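Local structure of nicotinamide-nucleotide adenylyltransferase NadR family / Ribosylnicotinamide kinase (Lactococcus lactis subsp. cremoris, 6GYE) at residues Gln32-Cys37 with Val44-Ser49; Glu72-Asn75 with Asn79-Val82; Asp230-Met235 with Ile263-Tyr268; Ala269-Pro274 with Arg320-Glu325. The protein probably phosphorylates nicotinamide riboside to its mononucleotide and transfers an adenylyl group to the mononucleotide to give NAD+. All coordinates share one frame; numbering follows the deposited sequence. Where two conformers were deposited one is given.

Interaction 1 of 4, residues Gln32-Cys37 with Val44-Ser49; sequences QQIYKC and VLLVVS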
# COMPACT_ATOMS: atom_id res chain seq x y z
N GLN A 32 2.04 -17.40 11.87
CA GLN A 32 2.15 -18.77 12.35
C GLN A 32 2.57 -18.81 13.80
O GLN A 32 2.08 -19.64 14.57
CB GLN A 32 3.11 -19.57 11.46
CG GLN A 32 2.44 -19.94 10.14
CD GLN A 32 3.36 -19.79 8.93
OE1 GLN A 32 4.56 -20.02 9.02
NE2 GLN A 32 2.80 -19.36 7.81
N GLN A 33 3.48 -17.92 14.21
CA GLN A 33 3.88 -17.90 15.61
C GLN A 33 2.75 -17.42 16.50
O GLN A 33 2.52 -17.99 17.58
CB GLN A 33 5.12 -17.02 15.82
CG GLN A 33 6.41 -17.65 15.30
CD GLN A 33 7.65 -16.97 15.85
OE1 GLN A 33 7.62 -15.80 16.23
NE2 GLN A 33 8.75 -17.71 15.89
N ILE A 34 2.01 -16.41 16.05
CA ILE A 34 0.95 -15.83 16.87
C ILE A 34 -0.15 -16.86 17.11
O ILE A 34 -0.61 -17.03 18.25
CB ILE A 34 0.40 -14.55 16.21
CG1 ILE A 34 1.44 -13.43 16.35
CG2 ILE A 34 -0.98 -14.15 16.80
CD1 ILE A 34 1.25 -12.29 15.37
N TYR A 35 -0.55 -17.58 16.07
CA TYR A 35 -1.60 -18.58 16.26
C TYR A 35 -1.14 -19.76 17.11
O TYR A 35 -1.96 -20.34 17.83
CB TYR A 35 -2.15 -19.04 14.90
CG TYR A 35 -2.98 -17.94 14.27
CD1 TYR A 35 -3.96 -17.28 15.01
CD2 TYR A 35 -2.76 -17.52 12.96
CE1 TYR A 35 -4.72 -16.25 14.46
CE2 TYR A 35 -3.50 -16.50 12.41
CZ TYR A 35 -4.49 -15.87 13.16
OH TYR A 35 -5.21 -14.86 12.62
N LYS A 36 0.16 -20.12 17.08
CA LYS A 36 0.65 -21.12 18.03
C LYS A 36 0.58 -20.57 19.44
O LYS A 36 0.13 -21.27 20.36
CB LYS A 36 2.08 -21.56 17.70
CG LYS A 36 2.18 -22.43 16.47
CD LYS A 36 3.57 -23.04 16.29
CE LYS A 36 3.63 -23.80 14.99
NZ LYS A 36 4.88 -24.55 14.86
N CYS A 37 1.01 -19.32 19.61
CA CYS A 37 0.94 -18.67 20.91
C CYS A 37 -0.50 -18.58 21.42
O CYS A 37 -0.77 -18.77 22.61
CB CYS A 37 1.57 -17.29 20.78
SG CYS A 37 1.71 -16.35 22.28
N VAL A 44 -3.75 -13.59 23.94
CA VAL A 44 -2.47 -13.05 23.49
C VAL A 44 -2.60 -11.55 23.33
O VAL A 44 -3.57 -11.06 22.72
CB VAL A 44 -2.03 -13.69 22.15
CG1 VAL A 44 -0.78 -13.00 21.61
CG2 VAL A 44 -1.78 -15.17 22.31
N LEU A 45 -1.62 -10.82 23.85
CA LEU A 45 -1.48 -9.39 23.61
C LEU A 45 -0.34 -9.18 22.61
O LEU A 45 0.81 -9.54 22.89
CB LEU A 45 -1.19 -8.65 24.91
CG LEU A 45 -1.12 -7.12 24.83
CD1 LEU A 45 -2.44 -6.56 24.35
CD2 LEU A 45 -0.76 -6.53 26.18
N LEU A 46 -0.67 -8.64 21.43
CA LEU A 46 0.35 -8.28 20.45
C LEU A 46 0.85 -6.88 20.75
O LEU A 46 0.05 -5.96 20.89
CB LEU A 46 -0.19 -8.33 19.02
CG LEU A 46 -0.73 -9.65 18.50
CD1 LEU A 46 -1.09 -9.53 17.01
CD2 LEU A 46 0.26 -10.78 18.77
N VAL A 47 2.16 -6.73 20.88
CA VAL A 47 2.73 -5.42 21.16
C VAL A 47 3.45 -4.92 19.91
O VAL A 47 4.44 -5.52 19.47
CB VAL A 47 3.64 -5.42 22.38
CG1 VAL A 47 4.27 -4.06 22.57
CG2 VAL A 47 2.83 -5.77 23.62
N VAL A 48 2.93 -3.85 19.32
CA VAL A 48 3.57 -3.16 18.21
C VAL A 48 4.44 -2.07 18.80
O VAL A 48 3.91 -1.14 19.42
CB VAL A 48 2.54 -2.53 17.25
CG1 VAL A 48 3.21 -2.16 15.94
CG2 VAL A 48 1.35 -3.42 17.06
N SER A 49 5.75 -2.18 18.63
CA SER A 49 6.64 -1.15 19.15
C SER A 49 7.14 -0.27 18.01
O SER A 49 7.17 -0.68 16.85
CB SER A 49 7.81 -1.78 19.92
OG SER A 49 8.52 -2.66 19.10
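Val44 opens the contact by pushing its CG2 methyl against Cys37 in the last turns of helix 28-40. With CG1 anti to the backbone N (chi1 173°), CG2 is the branch left to meet the helix. Val44 CG2 rests 3.7 Å from Cys37 C. Cys37 was modelled in two conformers. In the one considered here SG also lies 3.7 Å from Val44 CG2, so the sulfur half of this pair is less certain than the backbone half. Leu45 points to the other side of the sheet. At Leu46 the strand reaches across again, now with the end of a longer side chain. Its CD2 methyl fits against the length of the Ile34 branch, 3.8 Å from Ile34 CG1, while Leu46 CD1 comes within 4.0 Å of Ile34 CD1, and the two side chains cross at about a right angle. Beyond Leu46 the strand leaves the helix, and Ser49 O accepts a bond from Arg66 NH1.

Helix 28-40 is the crossover of the beta-alpha-beta unit formed with strands 15-21 and 43-50, in the parallel, Rossmann-like sheet expected of a nucleotidylyltransferase. Tyr19 of strand 15-21 touches both Ile34 and Leu46, continuing the same layer. All four touching residues are buried, and the contact is made by methyl and methylene groups, the thiol and one backbone carbonyl carbon, with no polar pair among them. Helix and strand are therefore held together here by close apolar packing, whereas directional bonding comes from the backbone hydrogen bonds of Val44 with Asn79 and Lys81, and of Leu46 with Lys81.

Interaction 2 of 4, residues Glu72-Asn75 with Asn79-Val82; sequences EAFN and NIKV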
# COMPACT_ATOMS: atom_id res chain seq x y z
N GLU A 72 -6.83 -4.20 12.16
CA GLU A 72 -7.67 -4.71 11.10
C GLU A 72 -7.33 -6.17 10.80
O GLU A 72 -8.22 -7.00 10.59
CB GLU A 72 -7.53 -3.84 9.85
CG GLU A 72 -8.50 -4.20 8.75
CD GLU A 72 -8.31 -3.40 7.45
OE1 GLU A 72 -7.74 -2.27 7.47
OE2 GLU A 72 -8.72 -3.93 6.40
N ALA A 73 -6.03 -6.49 10.79
CA ALA A 73 -5.59 -7.83 10.45
C ALA A 73 -6.13 -8.86 11.42
O ALA A 73 -6.44 -9.98 11.02
CB ALA A 73 -4.07 -7.90 10.41
N PHE A 74 -6.27 -8.49 12.69
CA PHE A 74 -6.79 -9.38 13.72
C PHE A 74 -8.19 -8.94 14.19
O PHE A 74 -8.53 -9.06 15.37
CB PHE A 74 -5.78 -9.50 14.86
CG PHE A 74 -4.48 -10.19 14.44
CD1 PHE A 74 -4.40 -11.58 14.38
CD2 PHE A 74 -3.37 -9.45 14.06
CE1 PHE A 74 -3.23 -12.23 13.97
CE2 PHE A 74 -2.19 -10.08 13.65
CZ PHE A 74 -2.12 -11.48 13.61
N ASN A 75 -9.03 -8.46 13.27
CA ASN A 75 -10.34 -7.92 13.65
C ASN A 75 -11.39 -8.98 13.94
O ASN A 75 -12.51 -8.63 14.30
CB ASN A 75 -10.88 -6.95 12.57
CG ASN A 75 -11.19 -7.64 11.23
OD1 ASN A 75 -11.02 -8.84 11.06
ND2 ASN A 75 -11.66 -6.85 10.28
N ASN A 79 -9.45 -14.08 21.37
CA ASN A 79 -8.49 -13.91 22.45
C ASN A 79 -7.23 -13.17 22.02
O ASN A 79 -6.17 -13.36 22.63
CB ASN A 79 -8.14 -15.28 23.03
CG ASN A 79 -7.51 -16.24 22.00
OD1 ASN A 79 -7.82 -16.18 20.81
ND2 ASN A 79 -6.65 -17.14 22.47
N ILE A 80 -7.28 -12.33 20.98
CA ILE A 80 -6.09 -11.62 20.51
C ILE A 80 -6.37 -10.13 20.51
O ILE A 80 -7.27 -9.67 19.80
CB ILE A 80 -5.62 -12.09 19.13
CG1 ILE A 80 -5.27 -13.58 19.14
CG2 ILE A 80 -4.39 -11.30 18.68
CD1 ILE A 80 -4.91 -14.12 17.78
N LYS A 81 -5.61 -9.39 21.31
CA LYS A 81 -5.69 -7.94 21.40
C LYS A 81 -4.40 -7.34 20.85
O LYS A 81 -3.33 -7.93 20.98
CB LYS A 81 -5.89 -7.50 22.86
CG LYS A 81 -6.05 -5.99 23.07
CD LYS A 81 -7.40 -5.49 22.57
CE LYS A 81 -7.60 -4.00 22.82
NZ LYS A 81 -8.90 -3.55 22.25
N VAL A 82 -4.52 -6.17 20.23
CA VAL A 82 -3.39 -5.45 19.63
C VAL A 82 -3.21 -4.14 20.37
O VAL A 82 -4.17 -3.37 20.54
CB VAL A 82 -3.60 -5.17 18.13
CG1 VAL A 82 -2.45 -4.32 17.61
CG2 VAL A 82 -3.71 -6.47 17.34
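Phe74 carries one whole side of this contact, meeting Ile80 and Val82 of strand 80-86 just after helix 63-73 has ended. It is the first residue to leave helical backbone angles, and there its side chain turns in against the strand. Ile80 CD1 approaches the ring obliquely, 4.3 Å from Phe74 CD1. Val82 uses CG2, which lies 4.4 Å from Phe74 CB and thus packs nearer the root of the side chain. The two strand residues, two apart in sequence, both direct their side chains to this face of the sheet. The Phe74 CG is anti to its own carbonyl carbon (chi1 -66°), a setting that carries the ring past Ile80 to reach Leu46, Ile34 and Tyr35, so the packed part of the contact merges with the layer between helix 28-40 and the sheet.

The other side is far looser. Glu72 and Asn75 are exposed, and Asn75 points away from the strand; its backbone N donates to Glu72 O at 3.2 Å, a turn-like bond just past the helix. Lys81, lying between the two packed strand residues, likewise turns from the helix. Asn79 takes no part in the packing, and its ND2 instead donates to Asp42 O in the turn before strand 43-50. Arg71 adds a polar tie beside the apolar cluster, its NE hydrogen-bonded to Val82 O.

The end of helix 63-73 is thus tied to the edge strand by three buried hydrocarbon side chains, Phe74 sitting just past the helix. Such long separations and the absence of polar bonds across the contact imply dispersion and hydrophobic burial rather than directional bonding, with the aromatic ring serving as the shared surface.

Interaction 3 of 4, residues Asp230-Met235 with Ile263-Tyr268; sequences DDYARM and IVTRVY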
# COMPACT_ATOMS: atom_id res chain seq x y z
N ASP A 230 -19.26 19.42 -13.31
CA ASP A 230 -19.63 18.41 -12.33
C ASP A 230 -19.37 17.00 -12.84
O ASP A 230 -19.05 16.11 -12.05
CB ASP A 230 -21.09 18.59 -11.95
CG ASP A 230 -21.51 17.68 -10.84
OD1 ASP A 230 -20.86 17.71 -9.77
OD2 ASP A 230 -22.49 16.95 -11.04
N ASP A 231 -19.48 16.80 -14.16
CA ASP A 231 -19.09 15.52 -14.73
C ASP A 231 -17.61 15.25 -14.50
O ASP A 231 -17.22 14.14 -14.11
CB ASP A 231 -19.40 15.52 -16.22
CG ASP A 231 -20.87 15.75 -16.51
OD1 ASP A 231 -21.70 15.01 -15.95
OD2 ASP A 231 -21.18 16.68 -17.28
N TYR A 232 -16.76 16.27 -14.72
CA TYR A 232 -15.33 16.09 -14.51
C TYR A 232 -15.05 15.73 -13.06
O TYR A 232 -14.25 14.83 -12.79
CB TYR A 232 -14.57 17.36 -14.93
CG TYR A 232 -14.41 17.46 -16.43
CD1 TYR A 232 -13.38 16.80 -17.08
CD2 TYR A 232 -15.29 18.21 -17.20
CE1 TYR A 232 -13.22 16.87 -18.46
CE2 TYR A 232 -15.15 18.30 -18.58
CZ TYR A 232 -14.11 17.62 -19.20
OH TYR A 232 -13.96 17.69 -20.57
N ALA A 233 -15.74 16.38 -12.13
CA ALA A 233 -15.55 16.05 -10.73
C ALA A 233 -15.88 14.59 -10.48
O ALA A 233 -15.11 13.87 -9.82
CB ALA A 233 -16.42 16.95 -9.85
N ARG A 234 -17.01 14.12 -11.01
CA ARG A 234 -17.38 12.72 -10.82
C ARG A 234 -16.41 11.78 -11.51
O ARG A 234 -16.18 10.66 -11.03
CB ARG A 234 -18.82 12.48 -11.31
CG ARG A 234 -19.86 12.77 -10.23
CD ARG A 234 -21.27 12.76 -10.78
NE ARG A 234 -22.23 13.22 -9.79
CZ ARG A 234 -23.08 12.43 -9.14
NH1 ARG A 234 -23.10 11.13 -9.40
NH2 ARG A 234 -23.92 12.95 -8.24
N MET A 235 -15.80 12.20 -12.62
CA MET A 235 -14.78 11.38 -13.25
C MET A 235 -13.50 11.33 -12.43
O MET A 235 -12.80 10.31 -12.43
CB MET A 235 -14.50 11.87 -14.67
CG MET A 235 -15.59 11.45 -15.63
SD MET A 235 -15.41 12.01 -17.32
CE MET A 235 -14.72 13.61 -17.05
N ILE A 263 -4.52 12.95 -13.53
CA ILE A 263 -3.75 13.83 -14.42
C ILE A 263 -4.36 13.84 -15.81
O ILE A 263 -4.52 14.90 -16.44
CB ILE A 263 -2.27 13.42 -14.44
CG1 ILE A 263 -1.64 13.69 -13.09
CG2 ILE A 263 -1.52 14.17 -15.55
CD1 ILE A 263 -0.18 13.50 -13.05
N VAL A 264 -4.70 12.66 -16.34
CA VAL A 264 -5.35 12.59 -17.64
C VAL A 264 -6.64 13.41 -17.63
O VAL A 264 -6.89 14.22 -18.53
CB VAL A 264 -5.60 11.12 -18.03
CG1 VAL A 264 -6.55 11.03 -19.23
CG2 VAL A 264 -4.28 10.45 -18.33
N THR A 265 -7.48 13.22 -16.61
CA THR A 265 -8.71 14.01 -16.53
C THR A 265 -8.39 15.50 -16.40
O THR A 265 -9.12 16.33 -16.95
CB THR A 265 -9.56 13.58 -15.35
OG1 THR A 265 -9.83 12.18 -15.45
CG2 THR A 265 -10.93 14.35 -15.31
N ARG A 266 -7.29 15.83 -15.72
CA ARG A 266 -6.91 17.23 -15.56
C ARG A 266 -6.47 17.85 -16.88
O ARG A 266 -6.62 19.06 -17.08
CB ARG A 266 -5.81 17.37 -14.50
CG ARG A 266 -5.57 18.80 -14.04
CD ARG A 266 -4.51 18.88 -12.93
NE ARG A 266 -4.25 20.25 -12.48
CZ ARG A 266 -3.25 21.01 -12.92
NH1 ARG A 266 -2.40 20.53 -13.80
NH2 ARG A 266 -3.09 22.24 -12.45
N VAL A 267 -5.92 17.05 -17.78
CA VAL A 267 -5.58 17.57 -19.09
C VAL A 267 -6.85 17.94 -19.86
O VAL A 267 -6.96 19.04 -20.41
CB VAL A 267 -4.71 16.57 -19.87
CG1 VAL A 267 -4.54 17.03 -21.30
CG2 VAL A 267 -3.35 16.39 -19.18
N TYR A 268 -7.84 17.03 -19.88
CA TYR A 268 -9.09 17.35 -20.56
C TYR A 268 -9.75 18.58 -19.94
O TYR A 268 -10.20 19.48 -20.67
CB TYR A 268 -10.04 16.16 -20.53
CG TYR A 268 -9.65 15.06 -21.48
CD1 TYR A 268 -9.50 15.30 -22.84
CD2 TYR A 268 -9.41 13.76 -21.01
CE1 TYR A 268 -9.12 14.29 -23.72
CE2 TYR A 268 -9.05 12.74 -21.89
CZ TYR A 268 -8.90 13.01 -23.23
OH TYR A 268 -8.54 12.00 -24.10
O HOH W 1 -9.94 10.69 -13.49
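Thr265 and Tyr232 have the most surface buried between these two helices, and they meet methyl to ring edge. Thr265 CG2 lies in the plane of the Tyr232 ring, 3.9 Å from its CD1. The threonine torsion (chi1 -56°) helps, setting CG2 anti to the backbone N and OG1 beside that N. One turn along, Tyr268 adds its CB, 3.9 Å from Tyr232 CE1, again at the edge; beyond CB its own ring leads away to stack on Trp316. Met235 completes the group more loosely, with CE 4.2 Å from Thr265 CG2.

The segments are nearly antiparallel, at 168°, with axes 10.4 Å apart, and belong to helices 229-247 and 262-272 of the P-loop NTPase-type domain. Leu281 of helix 275-290 also touches Tyr232. A water donates to Met235 O at 3.1 Å; its 2.5 Å approach to Thr265 OG1 is too short to be trusted, so the bridge is doubtful.

The threonine is thus split by chemistry: its methyl serves the apolar helix interface, while its hydroxyl makes a weak hydrogen bond to Asp261 O, one turn back in the chain.

Interaction 4 of 4, residues Ala269-Pro274 with Arg320-Glu325; sequences AKLYLP and RHEFHE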
# COMPACT_ATOMS: atom_id res chain seq x y z
N ALA A 269 -9.81 18.64 -18.61
CA ALA A 269 -10.42 19.79 -17.95
C ALA A 269 -9.73 21.08 -18.35
O ALA A 269 -10.40 22.08 -18.66
CB ALA A 269 -10.40 19.61 -16.43
N LYS A 270 -8.40 21.09 -18.37
CA LYS A 270 -7.66 22.30 -18.72
C LYS A 270 -7.98 22.73 -20.15
O LYS A 270 -8.12 23.92 -20.43
CB LYS A 270 -6.15 22.08 -18.53
CG LYS A 270 -5.30 23.33 -18.74
CD LYS A 270 -5.62 24.42 -17.71
CE LYS A 270 -4.56 25.51 -17.67
NZ LYS A 270 -3.46 25.20 -16.68
N LEU A 271 -8.12 21.76 -21.05
CA LEU A 271 -8.34 22.08 -22.46
C LEU A 271 -9.77 22.51 -22.75
O LEU A 271 -9.98 23.32 -23.65
CB LEU A 271 -8.00 20.88 -23.34
CG LEU A 271 -6.51 20.57 -23.45
CD1 LEU A 271 -6.28 19.44 -24.43
CD2 LEU A 271 -5.82 21.82 -23.91
N TYR A 272 -10.75 21.97 -22.04
CA TYR A 272 -12.14 22.17 -22.45
C TYR A 272 -13.02 22.90 -21.45
O TYR A 272 -14.08 23.39 -21.84
CB TYR A 272 -12.78 20.81 -22.78
CG TYR A 272 -12.06 20.08 -23.90
CD1 TYR A 272 -12.13 20.54 -25.21
CD2 TYR A 272 -11.32 18.94 -23.65
CE1 TYR A 272 -11.48 19.89 -26.24
CE2 TYR A 272 -10.66 18.28 -24.68
CZ TYR A 272 -10.75 18.76 -25.97
OH TYR A 272 -10.10 18.11 -26.99
N LEU A 273 -12.63 23.01 -20.20
CA LEU A 273 -13.52 23.75 -19.32
C LEU A 273 -13.19 25.23 -19.35
O LEU A 273 -12.05 25.63 -19.62
CB LEU A 273 -13.39 23.23 -17.89
CG LEU A 273 -14.06 21.92 -17.49
CD1 LEU A 273 -13.73 21.59 -16.05
CD2 LEU A 273 -15.58 22.01 -17.68
N PRO A 274 -14.16 26.08 -19.04
CA PRO A 274 -13.84 27.49 -18.79
C PRO A 274 -12.88 27.61 -17.62
O PRO A 274 -12.84 26.77 -16.72
CB PRO A 274 -15.20 28.12 -18.47
CG PRO A 274 -16.21 27.22 -19.08
CD PRO A 274 -15.61 25.83 -18.96
N ARG A 320 -5.05 15.78 -31.01
CA ARG A 320 -4.23 14.87 -30.22
C ARG A 320 -2.95 15.56 -29.76
O ARG A 320 -2.57 15.45 -28.60
CB ARG A 320 -3.89 13.63 -31.04
CG ARG A 320 -5.08 12.95 -31.65
CD ARG A 320 -5.49 11.74 -30.84
NE ARG A 320 -6.07 10.71 -31.69
CZ ARG A 320 -5.36 9.92 -32.50
NH1 ARG A 320 -4.04 10.06 -32.60
NH2 ARG A 320 -5.98 9.01 -33.23
N HIS A 321 -2.29 16.29 -30.66
CA HIS A 321 -1.05 16.96 -30.29
C HIS A 321 -1.28 18.01 -29.23
O HIS A 321 -0.41 18.23 -28.37
CB HIS A 321 -0.39 17.56 -31.53
CG HIS A 321 0.03 16.54 -32.54
ND1 HIS A 321 -0.87 15.90 -33.37
CD2 HIS A 321 1.25 16.02 -32.83
CE1 HIS A 321 -0.22 15.04 -34.14
NE2 HIS A 321 1.06 15.10 -33.83
N GLU A 322 -2.44 18.66 -29.25
CA GLU A 322 -2.83 19.56 -28.17
C GLU A 322 -2.89 18.82 -26.83
O GLU A 322 -2.31 19.27 -25.83
CB GLU A 322 -4.18 20.20 -28.53
CG GLU A 322 -4.40 21.64 -28.10
CD GLU A 322 -5.65 22.25 -28.76
OE1 GLU A 322 -6.65 22.51 -28.06
OE2 GLU A 322 -5.63 22.44 -30.00
N PHE A 323 -3.56 17.66 -26.80
CA PHE A 323 -3.62 16.87 -25.57
C PHE A 323 -2.23 16.44 -25.12
O PHE A 323 -1.92 16.46 -23.92
CB PHE A 323 -4.51 15.65 -25.78
CG PHE A 323 -4.54 14.70 -24.61
CD1 PHE A 323 -3.56 13.73 -24.47
CD2 PHE A 323 -5.54 14.78 -23.67
CE1 PHE A 323 -3.58 12.85 -23.38
CE2 PHE A 323 -5.58 13.91 -22.59
CZ PHE A 323 -4.59 12.94 -22.44
N HIS A 324 -1.41 15.97 -26.05
CA HIS A 324 -0.11 15.43 -25.68
C HIS A 324 0.80 16.51 -25.10
O HIS A 324 1.45 16.29 -24.07
CB HIS A 324 0.53 14.75 -26.88
CG HIS A 324 1.85 14.13 -26.57
ND1 HIS A 324 1.97 12.89 -26.00
CD2 HIS A 324 3.11 14.58 -26.77
CE1 HIS A 324 3.25 12.60 -25.85
NE2 HIS A 324 3.96 13.61 -26.31
N GLU A 325 0.85 17.69 -25.73
CA GLU A 325 1.68 18.77 -25.19
C GLU A 325 1.22 19.17 -23.80
O GLU A 325 2.04 19.42 -22.92
CB GLU A 325 1.67 19.99 -26.12
CG GLU A 325 2.20 19.76 -27.53
CD GLU A 325 3.58 19.10 -27.59
OE1 GLU A 325 4.39 19.28 -26.65
OE2 GLU A 325 3.85 18.40 -28.58
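Leu271 reaches the backbone of Phe323 because its CG stands anti to its own carbonyl carbon (chi1 -71°) and chi2 of -176° extends CD1 away from helix 262-272, while CD2 stays closer to the backbone. Phe323 takes a different setting: with CG anti to the backbone N (chi1 174°), its ring swings off to one side and leaves CA and CB for the leucine. The two residues join helices 262-272 and 320-333 of the P-loop NTPase fold, the likely kinase half of the protein.

Leu271 CD1 settles on the helix backbone more than on any side chain, 3.9 Å from Phe323 CA and 4.0 Å from Phe323 N. The same methyl is 4.2 Å from Glu322 C, so it covers the link between these two residues. The ring of Phe323 meets that of Tyr268 and also touches Ser188 in the putative Walker A loop. Its burial therefore depends only in part on Leu271.

Toward solvent the contact is thinner. Glu322 is exposed, and its carboxylate merely passes alongside the leucine without a polar partner across the contact. On its near flank Leu271 is backed by the next residue in its own helix: CB lies over one face of the Tyr272 ring, 3.8 Å above the plane and offset toward the rim. That ring in turn meets Trp316 nearly parallel, so the leucine stem stands beside an aromatic pair while its tip crosses to the other helix. At the outer margin the last approach is between Leu271 CD2 and Glu322 OE1, 4.3 Å apart.

The four contacts form two pairs on opposite sides of the molecule's centre. Interactions 1 and 2, with centres 9 Å apart, share one parallel sheet: Val44 N probably bonds to Asn79 O at 2.8 Å, and Tyr35 OH packs 3.6 Å from Phe74 CE1. Interactions 3 and 4 both use helix 262-272, and their centres lie 11 Å apart; Val267 CG1 touches Phe323 CD2 at 3.4 Å. Between the pairs, the nearest atoms of interactions 2 and 3 are about 24 Å apart. Bound nicotinamide riboside lies about 11 Å from the side chain of Thr265 in interaction 3, whereas the side chain of Phe323 in interaction 4 touches the putative P-loop.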